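Local coordinates for conserved hypothetical secreted protein (Helicobacter pylori, PDB 4RNZ), which is a zinc-dependent metallopeptidase of the M23B family that helps to determine cell shape, probably by cutting peptide bonds in peptidoglycan, at residues L97-S100 with P101-I105; K129-V132 with K133-I137; K342-E345 with L346-T349; T349-F352 with E353-S356. One frame throughout, in Å; residues are numbered along the deposited sequence.

Overall arrangement
All four contacts are local and gather round one antiparallel sheet of the second domain and the C-terminal elements packed on it, away from the zinc site. Contacts 1 and 3 are partly buried, and both concern helix ends: the first residues of helix 101-109 and the last turns of helix 326-348. Contacts 2 and 4 lie at the surface, in turns that lead into the sheet strands 136-146 and 357-361. Carboxylates gripping backbone N-H groups dominate contacts 1 and 2, which touch each other. Contact 3 combines helical backbone bonds with leucine packing, and contact 4, sharing Thr-349 with it, adds a serine-centred turn and a nickel ligand.

Contact 1: L97-S100 with P101-I105; sequences LQTS and PYQDI
Two successive backbone N-H groups converge on OD2 of Asp-104, with N of Gln-98 at 2.7 Å and N of Thr-99 at 3.1 Å from it, both on the syn side of the oxygen. The Gln-98 bond is nearly straight, at 168°. On the other carboxylate oxygen, the hydroxyl OG1 of Thr-99 gives a 2.7 Å bond to OD1 of Asp-104 and comes from well above the carboxylate plane. Three donors thus fix the rotation of a buried carboxylate. The torsion of Thr-99 makes this possible, since chi1 of 64° sets OG1 between the backbone N and the carbonyl carbon, turned to the helix. Methyl CD1 of Leu-97 comes within 3.1 Å of OD2 of Asp-104, the two side chains crossing at about a right angle, and also lies against the Pro-101 ring, with CD1 to CD at 3.7 Å.

The next residue, Ser-100, is the N-cap of the helix: its OG accepts from N of Gln-103 at 3.2 Å, while its carbonyl O takes the N-H of Asp-104 in the first helical bond. A water joins OG of Ser-100 to OE1 of Gln-103 outside this cap. The contact ties the end of strand 87-96 to helix 101-109, which rests on helix 112-121 through Ile-105 on Leu-118 and a Tyr-102 hydroxyl bond to Asn-116.

Contact 2: K129-V132 with K133-I137; sequences KRLV and KNDKI
Asp-135 folds its side chain back over the turn it closes, and its OD2 accepts from N of Val-132 at 2.7 Å in a bond that is almost straight, 175° at the hydrogen. The N-H approaches from above the carboxylate plane, 40° out of it. In return, N of Asp-135 donates to O of Val-132 at 2.8 Å, so the two residues hold each other at both ends of a type II beta turn. Asn-134 takes the positive phi that this turn demands at its third position. With chi1 of -75°, CG of Asp-135 stands beside its own backbone N, and this brings the carboxylate round to the turn's first residue.

The close-packed side is apolar. CD2 of Leu-131 lies 3.7 Å from CB of Asp-135, and its CD1 meets CD1 of the buried Ile-137 at 4.0 Å, the two side chains crossing at a slant. The solvent side is quite different: a water donates to both O of Arg-130 and OD2 of Asp-135, at 2.6 Å from OD2, giving that oxygen a second donor, while CG2 of the exposed Val-132 only brushes it at 3.5 Å.

The turn links helix 126-129 to strand 136-146. Backbone bonds from Asn-134 and Asp-135 to Leu-97 set it beside the end of strand 87-96, Leu-131 and Ile-137 both touch Pro-101 of helix 101-109, and Lys-136 pairs with Ser-162 of strand 153-163.

Contact 3: K342-E345 with L346-T349; sequences KLEE and LLKT
Leu-346 lies against Lys-342 one turn earlier in an alpha helix, the last two turns of helix 326-348. From CB through CG to CD1, the leucine runs along that preceding turn. CB sits 3.6 Å from O of Leu-343; CG comes 3.7 Å from CD of Lys-342 and also rests over the carbonyl O of Lys-342. CD1, the branch that extends anti to CA, touches CD of Lys-342 at 3.7 Å. Lys-342 meets it halfway because its chain bends at both chi2 (59°) and chi3 (70°), curling its methylenes over the leucine and taking NZ to a weak bond with O of His-366, a residue of the C-terminal histidine run.

One residue on, CD1 of Leu-347 lies 4.0 Å from CG of Leu-343, and these two leucines join the helix to the sheet, with Leu-343 on Met-158 and Met-160 and Leu-347 on Met-160. Regular bonds run beneath, from N of Leu-346 to O of Lys-342 and on to Lys-348 with Glu-344. The pattern frays at Thr-349, whose N makes weak bonds alone, to O of Glu-345 and to O of Leu-346. Its hydroxyl takes over there: OG1 of Thr-349 is 2.9 Å from O of Glu-345 and 3.2 Å from O of Leu-346, and its one proton could serve either carbonyl.

Contact 4: T349-F352 with E353-S356; sequences THSF and EKNS. With NI (nickel (II) ion), chain C.
After Ser-351 the backbone of Phe-352 to Lys-354 makes one turn of roughly helical angles, without becoming a regular helix. Ser-351 opens it with an ST turn: its OG accepts from N of Glu-353 at 2.8 Å. With OG anti to its own backbone N (chi1 167°), the hydroxyl swings forward over the turn and also nears CB of Glu-353 at 3.2 Å. A longer, weak bond reaches the same OG from N of Lys-354. The carbonyl O of Ser-351 receives further weak bonds from N of Lys-354 and, at 3.4 Å, from N of Asn-355, and it is also bonded by the hydroxyl of Tyr-358.

Phe-352 packs on the return of the chain. Its CA points a hydrogen at O of Asn-355, at 3.1 Å, and the same oxygen lies in the plane of the phenyl ring at its edge, 3.4 Å from CD1 of Phe-352. The ring itself rests on Leu-94 and Ser-96 of strand 87-96, so the turn is fastened to the sheet just before strand 357-361 begins.

His-350 precedes the turn and takes part in a metal site. Its ND1 is hydrogen-bonded to O of Leu-346, which holds the ring's rotation, and Tyr-358 meets it edge-to-face. A nickel ion bound by His-366 and His-368 of the C-terminal histidine run, apparently a purification tag, has His-350 as a further ligand, so the site is probably not native. NE2 of His-350 binds the nickel ion at 2.2 Å.

Contact 1: L97-S100 with P101-I105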
# COMPACT_ATOMS: atom_id res chain seq x y z
N LEU A 97 -24.85 -12.44 0.12
CA LEU A 97 -24.03 -13.56 -0.34
C LEU A 97 -24.82 -14.65 -1.13
O LEU A 97 -25.84 -15.16 -0.67
CB LEU A 97 -23.32 -14.18 0.86
CG LEU A 97 -22.19 -15.15 0.55
CD1 LEU A 97 -21.02 -14.43 -0.10
CD2 LEU A 97 -21.72 -15.82 1.83
N GLN A 98 -24.34 -14.97 -2.32
CA GLN A 98 -24.94 -15.97 -3.19
C GLN A 98 -24.01 -17.17 -3.34
O GLN A 98 -24.46 -18.30 -3.29
CB GLN A 98 -25.25 -15.36 -4.55
CG GLN A 98 -26.28 -14.25 -4.51
CD GLN A 98 -27.51 -14.66 -3.72
OE1 GLN A 98 -28.14 -15.68 -4.02
NE2 GLN A 98 -27.85 -13.89 -2.69
N THR A 99 -22.72 -16.92 -3.57
CA THR A 99 -21.73 -17.98 -3.71
C THR A 99 -20.62 -18.03 -2.65
O THR A 99 -20.77 -18.75 -1.66
CB THR A 99 -21.10 -17.86 -5.11
OG1 THR A 99 -20.40 -16.62 -5.21
CG2 THR A 99 -22.17 -17.91 -6.19
N SER A 100 -19.56 -17.24 -2.81
CA SER A 100 -18.55 -17.05 -1.75
C SER A 100 -18.36 -15.55 -1.68
O SER A 100 -18.66 -14.87 -2.65
CB SER A 100 -17.23 -17.80 -2.03
OG SER A 100 -16.49 -17.20 -3.11
N PRO A 101 -17.82 -15.02 -0.56
CA PRO A 101 -17.54 -13.58 -0.50
C PRO A 101 -16.68 -13.14 -1.68
O PRO A 101 -16.99 -12.13 -2.30
CB PRO A 101 -16.76 -13.43 0.80
CG PRO A 101 -17.37 -14.48 1.67
CD PRO A 101 -17.62 -15.65 0.76
N TYR A 102 -15.64 -13.91 -1.99
CA TYR A 102 -14.70 -13.50 -3.04
C TYR A 102 -15.35 -13.43 -4.42
O TYR A 102 -15.19 -12.47 -5.16
CB TYR A 102 -13.47 -14.41 -3.08
CG TYR A 102 -12.29 -13.77 -3.75
CD1 TYR A 102 -12.18 -13.78 -5.12
CD2 TYR A 102 -11.31 -13.12 -3.01
CE1 TYR A 102 -11.11 -13.18 -5.76
CE2 TYR A 102 -10.24 -12.52 -3.64
CZ TYR A 102 -10.14 -12.55 -5.02
OH TYR A 102 -9.09 -11.96 -5.67
N GLN A 103 -16.07 -14.48 -4.77
CA GLN A 103 -16.68 -14.54 -6.09
C GLN A 103 -17.75 -13.44 -6.27
O GLN A 103 -17.83 -12.78 -7.30
CB GLN A 103 -17.28 -15.93 -6.32
CG GLN A 103 -18.07 -16.01 -7.61
CD GLN A 103 -18.51 -17.41 -7.98
OE1 GLN A 103 -18.28 -18.39 -7.26
NE2 GLN A 103 -19.14 -17.52 -9.12
N ASP A 104 -18.57 -13.26 -5.24
CA ASP A 104 -19.60 -12.25 -5.27
C ASP A 104 -19.04 -10.82 -5.40
O ASP A 104 -19.57 -10.03 -6.18
CB ASP A 104 -20.49 -12.38 -4.05
CG ASP A 104 -21.39 -13.61 -4.12
OD1 ASP A 104 -21.53 -14.22 -5.20
OD2 ASP A 104 -21.92 -14.00 -3.07
N ILE A 105 -17.98 -10.50 -4.67
CA ILE A 105 -17.36 -9.18 -4.81
C ILE A 105 -16.88 -8.98 -6.23
O ILE A 105 -17.06 -7.91 -6.82
CB ILE A 105 -16.20 -8.99 -3.82
CG1 ILE A 105 -16.77 -8.87 -2.41
CG2 ILE A 105 -15.40 -7.72 -4.14
CD1 ILE A 105 -15.79 -9.22 -1.32
O HOH W 1 -14.61 -16.16 -0.59
O HOH W 2 -17.09 -19.00 -4.93

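Contact 2: K129-V132 with K133-I137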
# COMPACT_ATOMS: atom_id res chain seq x y z
N LYS A 129 -15.44 -16.24 8.45
CA LYS A 129 -15.26 -17.61 7.93
C LYS A 129 -16.56 -18.42 7.93
O LYS A 129 -16.71 -19.38 7.16
CB LYS A 129 -14.24 -18.38 8.77
CG LYS A 129 -12.85 -17.75 8.86
CD LYS A 129 -12.20 -18.06 10.21
CE LYS A 129 -10.97 -17.20 10.46
NZ LYS A 129 -9.82 -17.64 9.64
N ARG A 130 -17.50 -18.01 8.78
CA ARG A 130 -18.82 -18.66 8.89
C ARG A 130 -19.95 -17.97 8.13
O ARG A 130 -21.13 -18.20 8.42
CB ARG A 130 -19.19 -18.74 10.37
CG ARG A 130 -18.21 -19.58 11.16
CD ARG A 130 -18.65 -19.71 12.61
NE ARG A 130 -17.63 -20.39 13.40
CZ ARG A 130 -17.56 -20.37 14.73
NH1 ARG A 130 -18.46 -19.70 15.45
NH2 ARG A 130 -16.58 -21.01 15.34
N LEU A 131 -19.61 -17.13 7.16
CA LEU A 131 -20.65 -16.48 6.38
C LEU A 131 -21.33 -17.52 5.48
O LEU A 131 -20.66 -18.37 4.87
CB LEU A 131 -20.10 -15.35 5.51
CG LEU A 131 -19.66 -14.05 6.18
CD1 LEU A 131 -19.03 -13.17 5.11
CD2 LEU A 131 -20.81 -13.34 6.85
N VAL A 132 -22.65 -17.43 5.39
CA VAL A 132 -23.44 -18.33 4.56
C VAL A 132 -24.41 -17.54 3.69
O VAL A 132 -24.63 -16.33 3.91
CB VAL A 132 -24.23 -19.34 5.42
CG1 VAL A 132 -23.28 -20.11 6.32
CG2 VAL A 132 -25.30 -18.64 6.26
N LYS A 133 -25.03 -18.24 2.75
CA LYS A 133 -25.94 -17.63 1.79
C LYS A 133 -26.89 -16.65 2.45
O LYS A 133 -27.37 -16.87 3.56
CB LYS A 133 -26.72 -18.69 1.01
CG LYS A 133 -27.11 -18.23 -0.38
CD LYS A 133 -27.68 -19.36 -1.22
CE LYS A 133 -28.47 -18.81 -2.41
NZ LYS A 133 -28.70 -19.81 -3.49
N ASN A 134 -27.10 -15.53 1.76
CA ASN A 134 -27.93 -14.43 2.26
C ASN A 134 -27.36 -13.61 3.44
O ASN A 134 -28.00 -12.67 3.88
CB ASN A 134 -29.37 -14.90 2.55
CG ASN A 134 -30.03 -15.60 1.35
OD1 ASN A 134 -30.74 -16.58 1.50
ND2 ASN A 134 -29.78 -15.10 0.15
N ASP A 135 -26.16 -13.94 3.93
CA ASP A 135 -25.48 -13.02 4.84
C ASP A 135 -25.06 -11.76 4.06
O ASP A 135 -24.88 -11.81 2.84
CB ASP A 135 -24.28 -13.68 5.49
CG ASP A 135 -24.68 -14.65 6.58
OD1 ASP A 135 -25.79 -14.52 7.09
OD2 ASP A 135 -23.87 -15.53 6.93
N LYS A 136 -24.94 -10.64 4.75
CA LYS A 136 -24.64 -9.37 4.10
C LYS A 136 -23.16 -8.98 4.19
O LYS A 136 -22.46 -9.30 5.17
CB LYS A 136 -25.50 -8.27 4.66
CG LYS A 136 -26.99 -8.59 4.63
CD LYS A 136 -27.78 -7.45 5.26
CE LYS A 136 -27.64 -7.39 6.79
NZ LYS A 136 -28.48 -8.39 7.52
N ILE A 137 -22.68 -8.35 3.12
CA ILE A 137 -21.36 -7.70 3.08
C ILE A 137 -21.56 -6.29 2.49
O ILE A 137 -22.16 -6.16 1.41
CB ILE A 137 -20.35 -8.48 2.22
CG1 ILE A 137 -20.18 -9.90 2.74
CG2 ILE A 137 -18.99 -7.76 2.17
CD1 ILE A 137 -19.30 -10.78 1.89
O HOH W 3 -23.19 -16.94 9.06

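Contact 3: K342-E345 with L346-T349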
# COMPACT_ATOMS: atom_id res chain seq x y z
N LYS A 342 -26.08 5.51 8.57
CA LYS A 342 -26.27 5.65 7.14
C LYS A 342 -26.29 4.30 6.45
O LYS A 342 -27.14 4.07 5.59
CB LYS A 342 -25.21 6.60 6.55
CG LYS A 342 -25.00 6.49 5.06
CD LYS A 342 -26.26 6.76 4.25
CE LYS A 342 -26.64 8.20 4.30
NZ LYS A 342 -27.58 8.43 3.18
N LEU A 343 -25.40 3.38 6.81
CA LEU A 343 -25.44 2.06 6.20
C LEU A 343 -26.81 1.37 6.39
O LEU A 343 -27.35 0.77 5.45
CB LEU A 343 -24.30 1.17 6.71
CG LEU A 343 -24.32 -0.27 6.18
CD1 LEU A 343 -24.20 -0.31 4.65
CD2 LEU A 343 -23.22 -1.10 6.83
N GLU A 344 -27.36 1.44 7.59
CA GLU A 344 -28.68 0.84 7.84
C GLU A 344 -29.75 1.41 6.93
O GLU A 344 -30.54 0.65 6.35
CB GLU A 344 -29.11 1.04 9.31
CG GLU A 344 -28.33 0.16 10.28
CD GLU A 344 -28.23 -1.29 9.81
OE1 GLU A 344 -29.29 -1.90 9.46
OE2 GLU A 344 -27.10 -1.83 9.79
N GLU A 345 -29.74 2.73 6.80
CA GLU A 345 -30.68 3.41 5.92
C GLU A 345 -30.53 2.97 4.48
O GLU A 345 -31.52 2.80 3.79
CB GLU A 345 -30.53 4.94 6.02
CG GLU A 345 -31.01 5.49 7.36
CD GLU A 345 -30.78 6.98 7.52
OE1 GLU A 345 -30.56 7.67 6.51
OE2 GLU A 345 -30.83 7.46 8.68
N LEU A 346 -29.29 2.77 4.02
CA LEU A 346 -29.04 2.31 2.65
C LEU A 346 -29.49 0.89 2.44
O LEU A 346 -30.01 0.55 1.37
CB LEU A 346 -27.55 2.44 2.28
CG LEU A 346 -27.03 3.87 2.12
CD1 LEU A 346 -25.50 3.87 2.07
CD2 LEU A 346 -27.64 4.51 0.87
N LEU A 347 -29.29 0.04 3.45
CA LEU A 347 -29.77 -1.34 3.39
C LEU A 347 -31.29 -1.36 3.37
O LEU A 347 -31.88 -2.19 2.68
CB LEU A 347 -29.26 -2.19 4.55
CG LEU A 347 -27.78 -2.58 4.52
CD1 LEU A 347 -27.32 -2.95 5.91
CD2 LEU A 347 -27.50 -3.72 3.54
N LYS A 348 -31.94 -0.44 4.07
CA LYS A 348 -33.41 -0.41 4.05
C LYS A 348 -33.93 -0.01 2.69
O LYS A 348 -35.02 -0.40 2.32
CB LYS A 348 -34.00 0.58 5.07
CG LYS A 348 -33.62 0.42 6.54
CD LYS A 348 -33.23 -1.00 6.98
CE LYS A 348 -34.33 -2.04 6.80
NZ LYS A 348 -35.67 -1.55 7.23
N THR A 349 -33.16 0.79 1.96
CA THR A 349 -33.66 1.38 0.72
C THR A 349 -33.13 0.72 -0.54
O THR A 349 -33.37 1.22 -1.63
CB THR A 349 -33.35 2.88 0.67
OG1 THR A 349 -31.94 3.08 0.92
CG2 THR A 349 -34.16 3.60 1.72

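Contact 4: T349-F352 with E353-S356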
# COMPACT_ATOMS: atom_id res chain seq x y z
N THR A 349 -33.16 0.79 1.96
CA THR A 349 -33.66 1.38 0.72
C THR A 349 -33.13 0.72 -0.54
O THR A 349 -33.37 1.22 -1.63
CB THR A 349 -33.35 2.88 0.67
OG1 THR A 349 -31.94 3.08 0.92
CG2 THR A 349 -34.16 3.60 1.72
N HIS A 350 -32.42 -0.40 -0.40
CA HIS A 350 -31.99 -1.19 -1.55
C HIS A 350 -32.26 -2.65 -1.27
O HIS A 350 -31.52 -3.29 -0.51
CB HIS A 350 -30.52 -0.95 -1.84
CG HIS A 350 -30.21 0.48 -2.12
ND1 HIS A 350 -30.12 1.42 -1.12
CD2 HIS A 350 -30.04 1.14 -3.28
CE1 HIS A 350 -29.89 2.60 -1.66
NE2 HIS A 350 -29.83 2.45 -2.96
N SER A 351 -33.30 -3.18 -1.91
CA SER A 351 -33.82 -4.51 -1.65
C SER A 351 -33.05 -5.64 -2.29
O SER A 351 -32.88 -5.70 -3.50
CB SER A 351 -35.28 -4.63 -2.12
OG SER A 351 -35.68 -6.00 -2.14
N PHE A 352 -32.64 -6.60 -1.48
CA PHE A 352 -32.04 -7.81 -2.00
C PHE A 352 -33.05 -8.81 -2.60
O PHE A 352 -32.67 -9.88 -3.07
CB PHE A 352 -31.21 -8.48 -0.90
CG PHE A 352 -30.02 -7.67 -0.46
CD1 PHE A 352 -29.08 -7.23 -1.39
CD2 PHE A 352 -29.83 -7.35 0.87
CE1 PHE A 352 -27.97 -6.49 -1.00
CE2 PHE A 352 -28.72 -6.62 1.28
CZ PHE A 352 -27.79 -6.19 0.34
N GLU A 353 -34.34 -8.46 -2.60
CA GLU A 353 -35.34 -9.23 -3.36
C GLU A 353 -35.18 -8.92 -4.83
O GLU A 353 -35.21 -9.83 -5.66
CB GLU A 353 -36.76 -8.90 -2.92
CG GLU A 353 -37.00 -9.19 -1.45
CD GLU A 353 -38.48 -9.33 -1.10
OE1 GLU A 353 -38.80 -9.18 0.09
OE2 GLU A 353 -39.30 -9.59 -2.02
N LYS A 354 -34.98 -7.64 -5.14
CA LYS A 354 -34.75 -7.18 -6.51
C LYS A 354 -33.39 -7.61 -7.08
O LYS A 354 -33.29 -7.98 -8.25
CB LYS A 354 -34.84 -5.65 -6.59
CG LYS A 354 -36.20 -5.06 -6.25
CD LYS A 354 -36.16 -3.54 -6.40
CE LYS A 354 -37.35 -2.87 -5.72
NZ LYS A 354 -38.64 -3.32 -6.30
N ASN A 355 -32.34 -7.53 -6.26
CA ASN A 355 -30.97 -7.77 -6.73
C ASN A 355 -30.07 -8.34 -5.65
O ASN A 355 -30.23 -8.00 -4.48
CB ASN A 355 -30.36 -6.46 -7.20
CG ASN A 355 -31.10 -5.89 -8.39
OD1 ASN A 355 -31.08 -6.48 -9.46
ND2 ASN A 355 -31.77 -4.77 -8.19
N SER A 356 -29.12 -9.18 -6.03
CA SER A 356 -28.15 -9.74 -5.07
C SER A 356 -27.09 -8.71 -4.59
O SER A 356 -26.48 -8.88 -3.52
CB SER A 356 -27.47 -10.99 -5.63
OG SER A 356 -26.99 -10.79 -6.94
NI NI C . -29.62 4.24 -4.19